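Local atomic coordinates of beta-glucuronidase (uncultured Clostridium sp., PDB entry 6U7J), a protein that hydrolyses beta-D-glucuronides and, as a gut microbial enzyme, probably reactivates estrogens by freeing them from their glucuronide conjugates. Residues F299-F304 with G547-A552; I414-H419 with T446-V451; V464-R469 with I503-G508. One frame throughout, in Å; residues are numbered along the deposited sequence.

Contact 1. Residues F299-F304 with G547-A552; sequences FYFKGF and GEHIWA
Main-chain hydrogen bonds join the two strands in parallel, their short axes only 10° apart. Glu-548 N gives a nearly straight bond to Phe-301 O (2.8 Å), and Ile-550 N reaches Gly-303 O at 3.0 Å in the carbonyl plane; between them, the bond from Gly-303 N to Glu-548 O is weak. One side-chain hydrogen bond is added: Tyr-300, with CG anti to its backbone N (chi1 -174°), carries its hydroxyl across to Glu-548. Tyr-300 OH donates to the anti lone pair of Glu-548 OE1 at 2.7 Å, the carboxylate turned 74° from the ring. OE1 also forms a salt bridge with Arg-589 and OE2 accepts from Trp-590 NE1, so both carboxylate oxygens of this buried acid are engaged. Among the aromatic contacts, Gly-547 CA sits over the centre of the Tyr-300 ring in a CH-pi contact, 3.9 Å from the centroid. The His-549 imidazole lies with one face against the backbone, Phe-304 N above its centre, and its NE2 is bonded to Ser-336 OG. Apolar packing splits by face. Phe-301 CB rests 3.7 Å from Gly-547 CA on the His-549 side, whereas Phe-304 CD2 meets Ile-550 CB at 3.9 Å, the two side chains lying alongside beneath helix 581-592. Pairing of strand 297-305 with strand 545-551 is the first-to-last closure that completes a TIM barrel.

Contact 2. Residues I414-H419 with T446-V451; sequences ITNEPH and TGTMNV
Over the plane of the Asn-416 amide stands Thr-448 OG1, which donates to Asn-416 OD1 at 2.8 Å from 59° outside the carbonyl plane, so the bond falls on no lone pair. Arg-338 NH1 also donates to that oxygen. The Glu-417 side chain crosses that of Asn-450 at about a right angle, the carboxylate and amide planes 37° apart: Glu-417 CD lies 3.7 Å from Asn-450 CB, and Glu-417 OE2 takes a hydrogen bond from Asn-468 ND2. Val-451 CG1 approaches the His-419 ring obliquely, nearest CD2 at 4.0 Å. Strands 409-416 and 445-449 are parallel neighbours in the TIM barrel, joined through helix 424-439 as a beta-alpha-beta unit. The Asn-Glu-Pro sequence at the end of the first strand is that of the family 2 acid/base site, which suggests that Glu-417 is the proton donor. Backbone bonds run from Ile-414 N to Thr-446 O (2.9 Å) and from Thr-448 N to Thr-415 O (3.1 Å). At Glu-417 the main chain turns with positive phi (56°), and its N is shared between Thr-448 O at 3.0 Å and, weakly, Thr-448 OG1. Beyond the strands, a water donates to Pro-418 O (2.6 Å) and accepts from Asn-450 N.

Contact 3. Residues V464-R469 with I503-G508; sequences VVCINR and IVTEYG
Strands 465-468 and 502-506 are parallel neighbours of the TIM barrel, the two ends of a beta-alpha-beta crossover through helix 480-498, and a beta bulge shifts their register near the C-terminal end. Ile-503 N points at Val-465 O (2.9 Å), nearly along the C=O axis, and Ile-503 O accepts from Ile-467 N in the same straight way; Ile-503 CD1 packs on Val-464 CG1. Val-504 pairs with Ile-467 on the face that packs against helices. Thr-505 is the extra residue of the bulge, its psi of -13°, far from the strand value, turning its side chain toward strand 465-468. Its N bonds to Ile-467 O, its CG2 lies 3.6 Å from Cys-466 CB, and its OG1, between the backbone N and carbonyl carbon, donates to Asn-468 OD1 at 2.6 Å nearly along the C=O axis. Glu-506 then pairs with Asn-468. Its carboxylate stacks on the Asn-468 amide, planes 24° apart, with Glu-506 CD 3.2 Å from Asn-468 ND2. Arg-338 salt-bridges OE2 and Tyr-470 OH bonds to OE1, which should favour the ionised acid; the Thr-Glu-Tyr-Gly sequence matches the nucleophile site of family 2 relatives, a role Glu-506 probably fills. Its carbonyl takes an almost straight bond (176° at H) from Arg-469 N. Tyr-507 sends its ring toward helix 525-540, leaving CB 3.1 Å from Arg-469 O.

How the contacts relate
From the N terminus, the chain crosses the sugar-binding and middle domains before 299-304 opens contact 1. Contact 2 opens and closes next, spanning 26 residues, and contact 3 follows it in series, spanning 33. Only at 547-552 does contact 1 close, so both shorter loops fall within its long one and none cross. Strands 445-449 and 465-468 join contacts 2 and 3 (Met-449 N to Cys-466 O, 2.8 Å), while 502-506 and 545-551 join contacts 3 and 1 (His-549 N to Val-504 O, 2.8 Å). Glu-417 CD of contact 2 and Glu-506 CD of contact 3 stand 5.4 Å apart, a spacing consistent with the carboxylate pair of a retaining glycosidase.

Contact 1. Residues F299-F304 with G547-A552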
# COMPACT_ATOMS: atom_id res chain seq x y z
N PHE B 299 -26.83 -26.84 15.08
CA PHE B 299 -25.52 -26.23 14.87
C PHE B 299 -25.56 -25.48 13.56
O PHE B 299 -26.01 -26.02 12.54
CB PHE B 299 -24.42 -27.30 14.86
CG PHE B 299 -23.04 -26.74 14.69
CD1 PHE B 299 -22.36 -26.19 15.76
CD2 PHE B 299 -22.42 -26.76 13.44
CE1 PHE B 299 -21.07 -25.67 15.60
CE2 PHE B 299 -21.15 -26.25 13.27
CZ PHE B 299 -20.48 -25.70 14.36
N TYR B 300 -25.15 -24.22 13.59
CA TYR B 300 -25.06 -23.38 12.41
C TYR B 300 -23.58 -23.12 12.15
O TYR B 300 -22.88 -22.61 13.03
CB TYR B 300 -25.86 -22.09 12.61
CG TYR B 300 -25.95 -21.22 11.38
CD1 TYR B 300 -25.01 -20.23 11.13
CD2 TYR B 300 -26.96 -21.41 10.44
CE1 TYR B 300 -25.08 -19.43 9.99
CE2 TYR B 300 -27.03 -20.63 9.28
CZ TYR B 300 -26.08 -19.64 9.08
OH TYR B 300 -26.14 -18.84 7.96
N PHE B 301 -23.09 -23.54 10.99
CA PHE B 301 -21.67 -23.37 10.65
C PHE B 301 -21.37 -21.89 10.39
O PHE B 301 -22.00 -21.26 9.53
CB PHE B 301 -21.30 -24.19 9.42
CG PHE B 301 -21.37 -25.69 9.60
CD1 PHE B 301 -22.58 -26.35 9.59
CD2 PHE B 301 -20.21 -26.44 9.72
CE1 PHE B 301 -22.64 -27.72 9.74
CE2 PHE B 301 -20.26 -27.81 9.85
CZ PHE B 301 -21.48 -28.45 9.87
N LYS B 302 -20.41 -21.34 11.14
CA LYS B 302 -19.87 -20.00 10.91
C LYS B 302 -18.35 -20.11 10.82
O LYS B 302 -17.69 -20.47 11.80
CB LYS B 302 -20.25 -19.04 12.05
CG LYS B 302 -21.74 -18.94 12.36
CD LYS B 302 -21.97 -18.11 13.62
CE LYS B 302 -21.28 -18.76 14.82
NZ LYS B 302 -21.36 -17.92 16.04
N GLY B 303 -17.80 -19.77 9.65
CA GLY B 303 -16.36 -19.88 9.48
C GLY B 303 -15.90 -19.71 8.05
O GLY B 303 -16.45 -18.89 7.31
N PHE B 304 -14.90 -20.51 7.66
CA PHE B 304 -14.18 -20.34 6.40
C PHE B 304 -13.69 -21.67 5.90
O PHE B 304 -13.34 -22.56 6.68
CB PHE B 304 -12.92 -19.46 6.54
CG PHE B 304 -13.13 -18.18 7.27
CD1 PHE B 304 -13.03 -18.13 8.65
CD2 PHE B 304 -13.37 -17.01 6.57
CE1 PHE B 304 -13.21 -16.94 9.33
CE2 PHE B 304 -13.56 -15.81 7.23
CZ PHE B 304 -13.48 -15.77 8.62
N GLY B 547 -25.41 -23.17 7.38
CA GLY B 547 -24.09 -22.62 7.60
C GLY B 547 -23.67 -21.67 6.50
O GLY B 547 -24.22 -21.67 5.39
N GLU B 548 -22.67 -20.85 6.84
CA GLU B 548 -22.07 -19.91 5.90
C GLU B 548 -20.57 -19.93 6.09
O GLU B 548 -20.06 -19.74 7.21
CB GLU B 548 -22.63 -18.48 6.12
CG GLU B 548 -22.27 -17.84 7.45
CD GLU B 548 -23.18 -16.65 7.81
OE1 GLU B 548 -24.42 -16.81 7.72
OE2 GLU B 548 -22.65 -15.57 8.17
N HIS B 549 -19.84 -20.18 5.01
CA HIS B 549 -18.39 -20.18 5.06
C HIS B 549 -17.93 -19.15 4.04
O HIS B 549 -18.14 -19.32 2.84
CB HIS B 549 -17.80 -21.56 4.77
CG HIS B 549 -17.62 -22.41 6.00
ND1 HIS B 549 -16.85 -23.55 6.02
CD2 HIS B 549 -18.11 -22.27 7.26
CE1 HIS B 549 -16.86 -24.08 7.23
NE2 HIS B 549 -17.62 -23.32 8.00
N ILE B 550 -17.36 -18.05 4.54
CA ILE B 550 -16.79 -17.03 3.68
C ILE B 550 -15.55 -17.60 3.02
O ILE B 550 -14.80 -18.36 3.64
CB ILE B 550 -16.48 -15.77 4.50
CG1 ILE B 550 -17.77 -15.10 4.98
CG2 ILE B 550 -15.67 -14.77 3.68
CD1 ILE B 550 -17.56 -14.11 6.10
N TRP B 551 -15.32 -17.28 1.75
CA TRP B 551 -14.15 -17.84 1.10
C TRP B 551 -12.95 -16.94 1.30
O TRP B 551 -13.00 -15.73 1.05
CB TRP B 551 -14.31 -18.11 -0.38
CG TRP B 551 -12.97 -18.60 -0.95
CD1 TRP B 551 -12.22 -18.00 -1.92
CD2 TRP B 551 -12.23 -19.77 -0.54
NE1 TRP B 551 -11.07 -18.73 -2.15
CE2 TRP B 551 -11.06 -19.82 -1.33
CE3 TRP B 551 -12.46 -20.79 0.39
CZ2 TRP B 551 -10.11 -20.85 -1.21
CZ3 TRP B 551 -11.52 -21.82 0.51
CH2 TRP B 551 -10.36 -21.84 -0.28
N ALA B 552 -11.86 -17.60 1.69
CA ALA B 552 -10.56 -17.10 2.04
C ALA B 552 -10.66 -16.52 3.44
O ALA B 552 -11.15 -15.41 3.67
CB ALA B 552 -10.04 -16.13 1.00

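Contact 2. Residues I414-H419 with T446-V451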
# COMPACT_ATOMS: atom_id res chain seq x y z
N ILE B 414 -16.16 -34.91 -0.30
CA ILE B 414 -15.47 -35.86 -1.17
C ILE B 414 -14.96 -35.22 -2.45
O ILE B 414 -14.25 -35.89 -3.22
CB ILE B 414 -16.39 -37.05 -1.53
CG1 ILE B 414 -17.60 -36.54 -2.30
CG2 ILE B 414 -16.81 -37.79 -0.26
CD1 ILE B 414 -18.34 -37.62 -3.05
N THR B 415 -15.30 -33.95 -2.70
CA THR B 415 -14.93 -33.26 -3.92
C THR B 415 -15.25 -31.78 -3.78
O THR B 415 -16.18 -31.39 -3.06
CB THR B 415 -15.64 -33.86 -5.15
OG1 THR B 415 -15.12 -33.28 -6.34
CG2 THR B 415 -17.14 -33.60 -5.09
N ASN B 416 -14.47 -30.96 -4.46
CA ASN B 416 -14.73 -29.53 -4.53
C ASN B 416 -14.92 -29.15 -5.99
O ASN B 416 -14.00 -29.30 -6.80
CB ASN B 416 -13.59 -28.72 -3.89
CG ASN B 416 -13.83 -27.23 -3.99
OD1 ASN B 416 -14.55 -26.64 -3.18
ND2 ASN B 416 -13.23 -26.61 -4.99
N GLU B 417 -16.14 -28.70 -6.32
CA GLU B 417 -16.45 -28.12 -7.61
C GLU B 417 -16.12 -29.03 -8.82
O GLU B 417 -15.46 -28.63 -9.73
CB GLU B 417 -15.74 -26.78 -7.78
CG GLU B 417 -16.19 -25.70 -6.79
CD GLU B 417 -15.70 -24.29 -7.18
OE1 GLU B 417 -14.74 -24.16 -7.96
OE2 GLU B 417 -16.28 -23.30 -6.68
N PRO B 418 -16.63 -30.27 -8.81
CA PRO B 418 -16.48 -31.10 -10.01
C PRO B 418 -17.46 -30.63 -11.07
O PRO B 418 -18.47 -29.99 -10.78
CB PRO B 418 -16.85 -32.51 -9.51
CG PRO B 418 -17.90 -32.24 -8.48
CD PRO B 418 -17.50 -30.92 -7.81
N HIS B 419 -17.15 -30.96 -12.32
CA HIS B 419 -18.05 -30.61 -13.43
C HIS B 419 -19.20 -31.62 -13.44
O HIS B 419 -19.30 -32.50 -14.30
CB HIS B 419 -17.30 -30.59 -14.75
CG HIS B 419 -18.04 -29.88 -15.84
ND1 HIS B 419 -18.13 -30.37 -17.13
CD2 HIS B 419 -18.74 -28.72 -15.84
CE1 HIS B 419 -18.84 -29.55 -17.87
NE2 HIS B 419 -19.23 -28.54 -17.11
N THR B 446 -20.70 -34.95 1.93
CA THR B 446 -21.04 -33.85 1.03
C THR B 446 -19.95 -33.65 -0.01
O THR B 446 -18.95 -34.37 -0.06
CB THR B 446 -21.29 -32.54 1.80
OG1 THR B 446 -21.79 -31.55 0.90
CG2 THR B 446 -20.00 -32.02 2.41
N GLY B 447 -20.20 -32.68 -0.88
CA GLY B 447 -19.25 -32.17 -1.86
C GLY B 447 -19.80 -30.84 -2.32
O GLY B 447 -21.00 -30.60 -2.25
N THR B 448 -18.91 -29.94 -2.75
CA THR B 448 -19.34 -28.59 -3.05
C THR B 448 -19.63 -28.41 -4.53
O THR B 448 -18.95 -28.98 -5.39
CB THR B 448 -18.31 -27.54 -2.61
OG1 THR B 448 -17.16 -27.61 -3.46
CG2 THR B 448 -17.92 -27.77 -1.16
N MET B 449 -20.62 -27.58 -4.82
CA MET B 449 -21.15 -27.36 -6.15
C MET B 449 -20.68 -26.03 -6.70
O MET B 449 -20.67 -25.02 -5.99
CB MET B 449 -22.68 -27.36 -6.14
CG MET B 449 -23.32 -28.68 -5.78
SD MET B 449 -23.15 -29.81 -7.15
CE MET B 449 -21.86 -30.88 -6.50
N ASN B 450 -20.38 -26.01 -8.00
CA ASN B 450 -20.34 -24.76 -8.73
C ASN B 450 -21.22 -24.73 -9.97
O ASN B 450 -21.60 -23.63 -10.38
CB ASN B 450 -18.90 -24.40 -9.12
CG ASN B 450 -18.47 -25.10 -10.37
OD1 ASN B 450 -18.31 -26.32 -10.38
ND2 ASN B 450 -18.30 -24.34 -11.45
N VAL B 451 -21.58 -25.88 -10.57
CA VAL B 451 -22.43 -25.90 -11.76
C VAL B 451 -23.83 -25.43 -11.40
O VAL B 451 -24.19 -25.38 -10.22
CB VAL B 451 -22.50 -27.30 -12.40
CG1 VAL B 451 -21.11 -27.84 -12.76
CG2 VAL B 451 -23.23 -28.27 -11.48
O HOH W 1 -20.28 -28.71 -9.39

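Contact 3. Residues V464-R469 with I503-G508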
# COMPACT_ATOMS: atom_id res chain seq x y z
N VAL B 464 -25.74 -33.30 2.96
CA VAL B 464 -25.84 -31.85 2.97
C VAL B 464 -25.48 -31.35 1.59
O VAL B 464 -24.57 -31.89 0.95
CB VAL B 464 -24.93 -31.22 4.05
CG1 VAL B 464 -24.92 -29.69 3.95
CG2 VAL B 464 -25.36 -31.66 5.43
N VAL B 465 -26.20 -30.34 1.12
CA VAL B 465 -25.86 -29.69 -0.15
C VAL B 465 -25.00 -28.47 0.14
O VAL B 465 -25.36 -27.61 0.97
CB VAL B 465 -27.13 -29.30 -0.93
CG1 VAL B 465 -26.78 -28.44 -2.14
CG2 VAL B 465 -27.88 -30.54 -1.36
N CYS B 466 -23.86 -28.38 -0.55
CA CYS B 466 -22.86 -27.34 -0.33
C CYS B 466 -22.65 -26.62 -1.66
O CYS B 466 -22.33 -27.26 -2.66
CB CYS B 466 -21.56 -27.96 0.16
SG CYS B 466 -21.62 -28.53 1.87
N ILE B 467 -22.85 -25.30 -1.68
CA ILE B 467 -22.73 -24.54 -2.92
C ILE B 467 -21.70 -23.42 -2.76
O ILE B 467 -21.63 -22.76 -1.71
CB ILE B 467 -24.09 -23.98 -3.40
CG1 ILE B 467 -24.60 -22.88 -2.45
CG2 ILE B 467 -25.11 -25.11 -3.51
CD1 ILE B 467 -25.87 -22.21 -2.93
N ASN B 468 -20.89 -23.24 -3.80
CA ASN B 468 -19.93 -22.16 -3.91
C ASN B 468 -20.53 -21.10 -4.83
O ASN B 468 -20.75 -21.35 -6.02
CB ASN B 468 -18.60 -22.65 -4.46
CG ASN B 468 -17.85 -23.56 -3.49
OD1 ASN B 468 -18.26 -23.75 -2.34
ND2 ASN B 468 -16.73 -24.13 -3.95
N ARG B 469 -20.80 -19.91 -4.29
CA ARG B 469 -21.59 -18.93 -5.01
C ARG B 469 -20.97 -17.56 -4.81
O ARG B 469 -20.74 -17.14 -3.68
CB ARG B 469 -23.04 -18.93 -4.52
CG ARG B 469 -23.89 -20.04 -5.15
CD ARG B 469 -23.90 -19.88 -6.65
NE ARG B 469 -24.61 -20.94 -7.37
CZ ARG B 469 -24.00 -21.91 -8.04
NH1 ARG B 469 -22.67 -21.98 -8.05
NH2 ARG B 469 -24.71 -22.82 -8.71
N ILE B 503 -25.45 -25.47 2.97
CA ILE B 503 -24.36 -24.62 3.42
C ILE B 503 -23.84 -23.86 2.21
O ILE B 503 -23.65 -24.44 1.14
CB ILE B 503 -23.23 -25.44 4.07
CG1 ILE B 503 -23.73 -26.25 5.26
CG2 ILE B 503 -22.08 -24.54 4.51
CD1 ILE B 503 -22.68 -27.18 5.79
N VAL B 504 -23.64 -22.55 2.37
CA VAL B 504 -22.92 -21.77 1.36
C VAL B 504 -21.45 -21.89 1.74
O VAL B 504 -20.97 -21.23 2.68
CB VAL B 504 -23.39 -20.31 1.30
CG1 VAL B 504 -22.60 -19.56 0.20
CG2 VAL B 504 -24.90 -20.23 1.00
N THR B 505 -20.74 -22.79 1.06
CA THR B 505 -19.39 -23.13 1.48
C THR B 505 -18.35 -22.11 1.02
O THR B 505 -17.22 -22.13 1.52
CB THR B 505 -19.02 -24.53 0.99
OG1 THR B 505 -19.57 -24.76 -0.32
CG2 THR B 505 -19.54 -25.62 1.96
N GLU B 506 -18.72 -21.21 0.10
CA GLU B 506 -17.81 -20.19 -0.42
C GLU B 506 -18.64 -19.01 -0.92
O GLU B 506 -19.65 -19.21 -1.61
CB GLU B 506 -16.93 -20.71 -1.57
CG GLU B 506 -15.84 -21.72 -1.19
CD GLU B 506 -14.93 -22.09 -2.35
OE1 GLU B 506 -14.84 -21.31 -3.31
OE2 GLU B 506 -14.30 -23.19 -2.32
N TYR B 507 -18.20 -17.80 -0.59
CA TYR B 507 -18.68 -16.55 -1.17
C TYR B 507 -17.77 -15.43 -0.70
O TYR B 507 -17.20 -15.50 0.39
CB TYR B 507 -20.14 -16.28 -0.78
CG TYR B 507 -20.41 -16.02 0.69
CD1 TYR B 507 -20.22 -17.01 1.65
CD2 TYR B 507 -20.92 -14.79 1.12
CE1 TYR B 507 -20.49 -16.77 3.00
CE2 TYR B 507 -21.19 -14.54 2.45
CZ TYR B 507 -20.99 -15.53 3.39
OH TYR B 507 -21.27 -15.27 4.72
N GLY B 508 -17.62 -14.39 -1.52
CA GLY B 508 -16.72 -13.31 -1.13
C GLY B 508 -16.22 -12.53 -2.34
O GLY B 508 -16.80 -12.60 -3.43